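Local coordinates for protein endolysin PlyC, small cell-wall binding subunit (Streptococcus phage C1, PDB 4F87) that builds the octameric ring of the phage endolysin PlyC and interacts with the cell wall of the streptococcal host, contributing to host lysis, at residues B[30-34]-B[35-39]; B[45-48]-B[49-52]; B[61-64]-B[65-69]. All coordinates share one frame; numbering follows the deposited sequence.

Interaction 1. Residues B[30-34]-B[35-39]; sequences RAFIN and GVEIG
R30 and E37 meet in a salt bridge on one face of a beta hairpin with a two-residue loop, in which antiparallel strands 29-33 and 36-40 are joined by a type I' turn. The R30 chain bends at chi3 (65°), bringing the guanidinium over the second strand, with I38 O and G39 CA above one of its faces. Its NE reaches E37 OE2 at 2.8 Å, close to the guanidinium plane, and engages the anti lone pair of that oxygen; NH2 adds a weak bond to the same OE2. The guanidinium and carboxylate planes stand 80° apart, which excludes a flat bidentate pair: one oxygen serves both nitrogens, while E37 OE1 is bridged by R67 of helix 63-70. All three charged residues take part in the interaction with the host cell wall.

A31 and I38 form a hydrogen-bonded pair, with A31 N to I38 O and I38 N to A31 O both 2.9 Å. On the sheet face turned away from the salt bridge, A31 CB lies 4.1 Å from I38 CG1. F32 stands opposite E37 in a non-hydrogen-bonded pair, and E37 CG sits 4.2 Å from the F32 ring centroid, over the face, as a CH-pi contact. I33 continues the A31 face: its CD1 touches I38 CD1 diagonally at 3.8 Å, and A69 of a neighbouring subunit packs on both I33 and V36. I33 N donates to V36 O at 2.9 Å, while V36 N returns to I33 O at 3.0 Å, lying 60° out of the carbonyl plane. N34 and G35 both adopt positive phi, as a type I' turn requires; the N34 side-chain OD1 bonds to the backbone N of Q15 and its ND2 to G13 O.

Interaction 2. Residues B[45-48]-B[49-52]; sequences TVQG and FQQI
T45 and F49 are one helical turn apart, and the bond from F49 N to T45 O is 2.9 Å long. Q50 N repeats the i to i+4 pattern with V46 O, also at 2.9 Å. The next bond differs in span and direction: Q51 N turns to G48 O at 3.0 Å, three residues back, and approaches 56° out of the carbonyl plane. I52 N likewise bonds to F49 O, so the backbone has passed from four-residue to three-residue spacing.

T45 and F49 lie alongside one another, pointing the same way, with T45 CG2 3.9 Å from F49 CD2. T45 O lies in the plane of the F49 ring, 3.4 Å from that same CD2, and therefore meets the ring at its edge. T45 OG1 faces a neighbouring subunit, bonding to D62 OD2 and S59 N there, while I66 of that subunit packs on F49. V46 and Q50 likewise lie side by side: V46 CG1 rests 3.7 Å from Q50 NE2. The Q50 chain is extended beyond CG, and its NE2 is held by S55 OG of the same chain. Q51 instead bends at chi2 (-78°), which brings its amide round to a water; that water accepts from Q51 NE2 at 2.8 Å and donates to Q47 O at 2.7 Å, tying together a carbonyl and a side chain four residues apart.

On the inner side, F49 packs against L18 and I33 of the sheet, and V46 against Y29 and I40. Helix 43-50 is a short amphipathic helix that covers a beta sheet with one flank and meets the adjacent subunit of the octameric ring with another.

Interaction 3. Residues B[61-64]-B[65-69]; sequences SDVE and AIRKA
V63 O receives R67 N at 2.9 Å, the shortest direct hydrogen bond joining 61-64 to 65-69. The same i to i+4 pattern continues on both sides of it, more loosely: I66 N to D62 O and K68 N to E64 O are each 3.2 Å. A65 N is served by a water, which accepts from it at 3.0 Å and donates to S61 O at 2.8 Å, extending the helical bonding by a solvent link.

The V63 and R67 side chains cross obliquely. V63 CG1, anti to the backbone N (chi1 174°), is placed over the centre of one face of the R67 guanidinium, 3.6 Å from CZ. The methyl group thus supports the flat cation from one side, while E37 of the hairpin is its salt-bridge partner. On the helix side facing the core, I66 CG1 lies 3.3 Å from D62 O; V63 packs on F19 and I66 on F17.

D62 turns to a neighbouring subunit: besides its partner T45 there, OD1 accepts from the backbone N of K41 and OD2 from that of D42, both of that subunit. This is an amphipathic helix packed between its own sheet and the next subunit of the ring, carrying in R67 part of the cell-wall interaction site.

Interactions 1 and 3 share the charged cell-wall interaction site: R67 NE bridges E37 OE1 at 2.7 Å, so E37 stands between R67 and R30, whose NE lies 4.2 Å from R67 NH2. The two like charges are thus probably balanced by one carboxylate. Beside this charged cluster, F32 CE2 and I66 CG2 pack at 4.1 Å. Interaction 2 meets the hairpin differently, through I33 CD1 and F49 CE1 at 3.7 Å. Within the chain, interactions 2 and 3 do not touch, their nearest atoms being about 15 Å apart, but T45 of one subunit bonds D62 of the next, joining them around the octamer.

Interaction 1. Residues B[30-34]-B[35-39]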
loop_
_atom_site.group_PDB
_atom_site.type_symbol
_atom_site.label_atom_id
_atom_site.label_comp_id
_atom_site.label_asym_id
_atom_site.label_seq_id
_atom_site.Cartn_x
_atom_site.Cartn_y
_atom_site.Cartn_z
ATOM N N ARG B 30 19.951 13.370 17.635
ATOM C CA ARG B 30 18.884 12.647 18.292
ATOM C C ARG B 30 18.043 11.960 17.209
ATOM O O ARG B 30 18.271 12.183 16.015
ATOM C CB ARG B 30 18.016 13.574 19.148
ATOM C CG ARG B 30 18.849 14.278 20.219
ATOM C CD ARG B 30 17.999 15.120 21.184
ATOM N NE ARG B 30 17.084 14.309 21.993
ATOM C CZ ARG B 30 17.440 13.558 23.032
ATOM N NH1 ARG B 30 18.712 13.507 23.425
ATOM N NH2 ARG B 30 16.531 12.835 23.680
ATOM N N ALA B 31 17.092 11.118 17.609
ATOM C CA ALA B 31 16.228 10.509 16.613
ATOM C C ALA B 31 14.882 10.209 17.189
ATOM O O ALA B 31 14.755 10.005 18.398
ATOM C CB ALA B 31 16.840 9.207 16.087
ATOM N N PHE B 32 13.868 10.148 16.315
ATOM C CA PHE B 32 12.592 9.545 16.649
ATOM C C PHE B 32 12.611 8.216 15.907
ATOM O O PHE B 32 12.862 8.186 14.692
ATOM C CB PHE B 32 11.382 10.378 16.176
ATOM C CG PHE B 32 11.092 11.504 17.118
ATOM C CD1 PHE B 32 10.334 11.297 18.266
ATOM C CD2 PHE B 32 11.577 12.777 16.864
ATOM C CE1 PHE B 32 10.077 12.362 19.145
ATOM C CE2 PHE B 32 11.337 13.830 17.758
ATOM C CZ PHE B 32 10.604 13.603 18.893
ATOM N N ILE B 33 12.452 7.114 16.632
ATOM C CA ILE B 33 12.424 5.785 16.010
ATOM C C ILE B 33 11.160 5.104 16.519
ATOM O O ILE B 33 11.031 4.867 17.726
ATOM C CB ILE B 33 13.713 4.953 16.292
ATOM C CG1 ILE B 33 14.928 5.596 15.559
ATOM C CG2 ILE B 33 13.511 3.457 15.863
ATOM C CD1 ILE B 33 16.224 5.067 15.888
ATOM N N ASN B 34 10.218 4.854 15.604
ATOM C CA ASN B 34 8.948 4.229 15.952
ATOM C C ASN B 34 8.232 4.972 17.100
ATOM O O ASN B 34 7.696 4.341 18.023
ATOM C CB ASN B 34 9.143 2.722 16.214
ATOM C CG ASN B 34 9.646 1.989 14.985
ATOM O OD1 ASN B 34 9.489 2.460 13.859
ATOM N ND2 ASN B 34 10.188 0.783 15.155
ATOM N N GLY B 35 8.293 6.307 17.046
ATOM C CA GLY B 35 7.646 7.163 18.030
ATOM C C GLY B 35 8.346 7.294 19.367
ATOM O O GLY B 35 7.772 7.873 20.298
ATOM N N VAL B 36 9.595 6.801 19.466
ATOM C CA VAL B 36 10.409 6.897 20.675
ATOM C C VAL B 36 11.580 7.815 20.387
ATOM O O VAL B 36 12.353 7.564 19.463
ATOM C CB VAL B 36 10.874 5.492 21.155
ATOM C CG1 VAL B 36 11.791 5.591 22.381
ATOM C CG2 VAL B 36 9.666 4.595 21.452
ATOM N N GLU B 37 11.745 8.852 21.208
ATOM C CA GLU B 37 12.859 9.769 21.059
ATOM C C GLU B 37 14.065 9.248 21.815
ATOM O O GLU B 37 13.961 8.849 22.989
ATOM C CB GLU B 37 12.483 11.140 21.584
ATOM C CG GLU B 37 13.533 12.191 21.257
ATOM C CD GLU B 37 13.302 13.508 21.958
ATOM O OE1 GLU B 37 12.158 13.755 22.405
ATOM O OE2 GLU B 37 14.274 14.288 22.073
ATOM N N ILE B 38 15.226 9.272 21.143
ATOM C CA ILE B 38 16.485 8.841 21.750
ATOM C C ILE B 38 17.616 9.792 21.411
ATOM O O ILE B 38 17.570 10.525 20.418
ATOM C CB ILE B 38 16.848 7.393 21.292
ATOM C CG1 ILE B 38 17.013 7.313 19.759
ATOM C CG2 ILE B 38 15.843 6.350 21.824
ATOM C CD1 ILE B 38 17.679 6.034 19.273
ATOM N N GLY B 39 18.632 9.792 22.256
ATOM C CA GLY B 39 19.874 10.486 21.966
ATOM C C GLY B 39 20.790 9.484 21.282
ATOM O O GLY B 39 20.652 8.255 21.485
#

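Interaction 2. Residues B[45-48]-B[49-52]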
loop_
_atom_site.group_PDB
_atom_site.type_symbol
_atom_site.label_atom_id
_atom_site.label_comp_id
_atom_site.label_asym_id
_atom_site.label_seq_id
_atom_site.Cartn_x
_atom_site.Cartn_y
_atom_site.Cartn_z
ATOM N N THR B 45 26.574 5.413 14.529
ATOM C CA THR B 45 25.143 5.133 14.583
ATOM C C THR B 45 24.375 6.108 13.722
ATOM O O THR B 45 23.392 5.717 13.094
ATOM C CB THR B 45 24.699 5.202 16.043
ATOM O OG1 THR B 45 25.544 4.345 16.846
ATOM C CG2 THR B 45 23.230 4.808 16.217
ATOM N N VAL B 46 24.787 7.396 13.722
ATOM C CA VAL B 46 24.126 8.359 12.855
ATOM C C VAL B 46 24.260 7.893 11.393
ATOM O O VAL B 46 23.273 7.864 10.649
ATOM C CB VAL B 46 24.762 9.752 13.039
ATOM C CG1 VAL B 46 24.210 10.754 12.009
ATOM C CG2 VAL B 46 24.529 10.256 14.469
ATOM N N GLN B 47 25.469 7.537 10.983
ATOM C CA GLN B 47 25.674 7.109 9.592
ATOM C C GLN B 47 24.896 5.832 9.277
ATOM O O GLN B 47 24.329 5.719 8.183
ATOM C CB GLN B 47 27.160 6.960 9.288
ATOM C CG GLN B 47 27.899 8.290 9.402
ATOM C CD GLN B 47 29.404 8.104 9.333
ATOM O OE1 GLN B 47 30.023 7.260 10.010
ATOM N NE2 GLN B 47 30.036 8.959 8.566
ATOM N N GLY B 48 24.812 4.912 10.240
ATOM C CA GLY B 48 24.033 3.699 10.053
ATOM C C GLY B 48 22.559 3.985 9.824
ATOM O O GLY B 48 21.971 3.534 8.827
ATOM N N PHE B 49 21.957 4.816 10.712
ATOM C CA PHE B 49 20.541 5.135 10.519
ATOM C C PHE B 49 20.282 6.006 9.306
ATOM O O PHE B 49 19.198 5.894 8.730
ATOM C CB PHE B 49 19.933 5.741 11.789
ATOM C CG PHE B 49 19.523 4.621 12.722
ATOM C CD1 PHE B 49 18.297 3.981 12.571
ATOM C CD2 PHE B 49 20.411 4.122 13.667
ATOM C CE1 PHE B 49 17.942 2.886 13.368
ATOM C CE2 PHE B 49 20.057 3.034 14.470
ATOM C CZ PHE B 49 18.832 2.405 14.306
ATOM N N GLN B 50 21.281 6.792 8.861
ATOM C CA GLN B 50 21.116 7.580 7.631
ATOM C C GLN B 50 20.936 6.677 6.405
ATOM O O GLN B 50 20.461 7.158 5.375
ATOM C CB GLN B 50 22.279 8.557 7.427
ATOM C CG GLN B 50 22.155 9.774 8.338
ATOM C CD GLN B 50 23.323 10.707 8.302
ATOM O OE1 GLN B 50 24.447 10.325 7.950
ATOM N NE2 GLN B 50 23.060 11.957 8.717
ATOM N N GLN B 51 21.233 5.377 6.514
ATOM C CA GLN B 51 20.990 4.471 5.384
ATOM C C GLN B 51 19.520 4.093 5.283
ATOM O O GLN B 51 19.101 3.611 4.213
ATOM C CB GLN B 51 21.795 3.178 5.554
ATOM C CG GLN B 51 23.315 3.419 5.559
ATOM C CD GLN B 51 23.858 3.636 4.152
ATOM O OE1 GLN B 51 24.014 2.701 3.356
ATOM N NE2 GLN B 51 24.126 4.878 3.801
ATOM N N ILE B 52 18.732 4.253 6.370
ATOM C CA ILE B 52 17.339 3.785 6.362
ATOM C C ILE B 52 16.291 4.837 6.716
ATOM O O ILE B 52 15.117 4.604 6.413
ATOM C CB ILE B 52 17.170 2.513 7.236
ATOM C CG1 ILE B 52 17.559 2.752 8.720
ATOM C CG2 ILE B 52 17.911 1.304 6.633
ATOM C CD1 ILE B 52 17.048 1.629 9.694
HETATM O O HOH W 1 25.196 6.555 5.809
#

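Interaction 3. Residues B[61-64]-B[65-69]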
loop_
_atom_site.group_PDB
_atom_site.type_symbol
_atom_site.label_atom_id
_atom_site.label_comp_id
_atom_site.label_asym_id
_atom_site.label_seq_id
_atom_site.Cartn_x
_atom_site.Cartn_y
_atom_site.Cartn_z
ATOM N N SER B 61 15.061 25.443 19.630
ATOM C CA SER B 61 13.811 26.075 20.063
ATOM C C SER B 61 12.544 25.350 19.594
ATOM O O SER B 61 11.465 25.567 20.173
ATOM C CB SER B 61 13.748 27.519 19.579
ATOM O OG SER B 61 13.777 27.571 18.160
ATOM N N ASP B 62 12.645 24.554 18.516
ATOM C CA ASP B 62 11.496 23.857 17.965
ATOM C C ASP B 62 11.346 22.414 18.433
ATOM O O ASP B 62 10.311 21.805 18.174
ATOM C CB ASP B 62 11.542 23.933 16.430
ATOM C CG ASP B 62 11.154 25.289 15.910
ATOM O OD1 ASP B 62 10.176 25.866 16.427
ATOM O OD2 ASP B 62 11.808 25.773 14.981
ATOM N N VAL B 63 12.345 21.863 19.140
ATOM C CA VAL B 63 12.253 20.469 19.564
ATOM C C VAL B 63 11.018 20.194 20.444
ATOM O O VAL B 63 10.341 19.182 20.229
ATOM C CB VAL B 63 13.582 19.993 20.205
ATOM C CG1 VAL B 63 13.428 18.587 20.785
ATOM C CG2 VAL B 63 14.723 20.001 19.173
ATOM N N GLU B 64 10.683 21.092 21.369
ATOM C CA GLU B 64 9.521 20.873 22.242
ATOM C C GLU B 64 8.220 20.675 21.441
ATOM O O GLU B 64 7.454 19.737 21.718
ATOM C CB GLU B 64 9.392 22.041 23.228
ATOM C CG GLU B 64 8.235 21.931 24.209
ATOM C CD GLU B 64 8.192 23.028 25.257
ATOM O OE1 GLU B 64 7.971 22.690 26.441
ATOM O OE2 GLU B 64 8.380 24.215 24.907
ATOM N N ALA B 65 7.989 21.514 20.428
ATOM C CA ALA B 65 6.770 21.380 19.624
ATOM C C ALA B 65 6.775 20.106 18.794
ATOM O O ALA B 65 5.731 19.458 18.652
ATOM C CB ALA B 65 6.608 22.588 18.721
ATOM N N ILE B 66 7.947 19.715 18.265
ATOM C CA ILE B 66 8.028 18.484 17.476
ATOM C C ILE B 66 7.743 17.278 18.372
ATOM O O ILE B 66 7.032 16.370 17.959
ATOM C CB ILE B 66 9.390 18.361 16.739
ATOM C CG1 ILE B 66 9.652 19.553 15.792
ATOM C CG2 ILE B 66 9.522 17.009 16.015
ATOM C CD1 ILE B 66 8.539 19.855 14.789
ATOM N N ARG B 67 8.233 17.301 19.620
ATOM C CA ARG B 67 7.940 16.220 20.558
ATOM C C ARG B 67 6.441 16.086 20.765
ATOM O O ARG B 67 5.944 14.959 20.800
ATOM C CB ARG B 67 8.539 16.549 21.908
ATOM C CG ARG B 67 9.995 16.376 21.945
ATOM C CD ARG B 67 10.467 16.642 23.355
ATOM N NE ARG B 67 11.850 16.235 23.432
ATOM C CZ ARG B 67 12.833 16.947 23.958
ATOM N NH1 ARG B 67 12.573 18.083 24.604
ATOM N NH2 ARG B 67 14.077 16.511 23.889
ATOM N N LYS B 68 5.723 17.221 20.892
ATOM C CA LYS B 68 4.268 17.224 21.097
ATOM C C LYS B 68 3.581 16.544 19.904
ATOM O O LYS B 68 2.695 15.693 20.092
ATOM C CB LYS B 68 3.765 18.673 21.284
ATOM C CG LYS B 68 2.274 18.778 21.605
ATOM C CD LYS B 68 1.791 20.222 21.584
ATOM C CE LYS B 68 0.288 20.292 21.714
ATOM N NZ LYS B 68 -0.231 21.657 21.429
ATOM N N ALA B 69 4.014 16.888 18.680
ATOM C CA ALA B 69 3.432 16.316 17.469
ATOM C C ALA B 69 3.777 14.842 17.240
ATOM O O ALA B 69 2.967 14.096 16.667
ATOM C CB ALA B 69 3.826 17.151 16.267
HETATM O O HOH W 2 8.951 24.398 20.285
#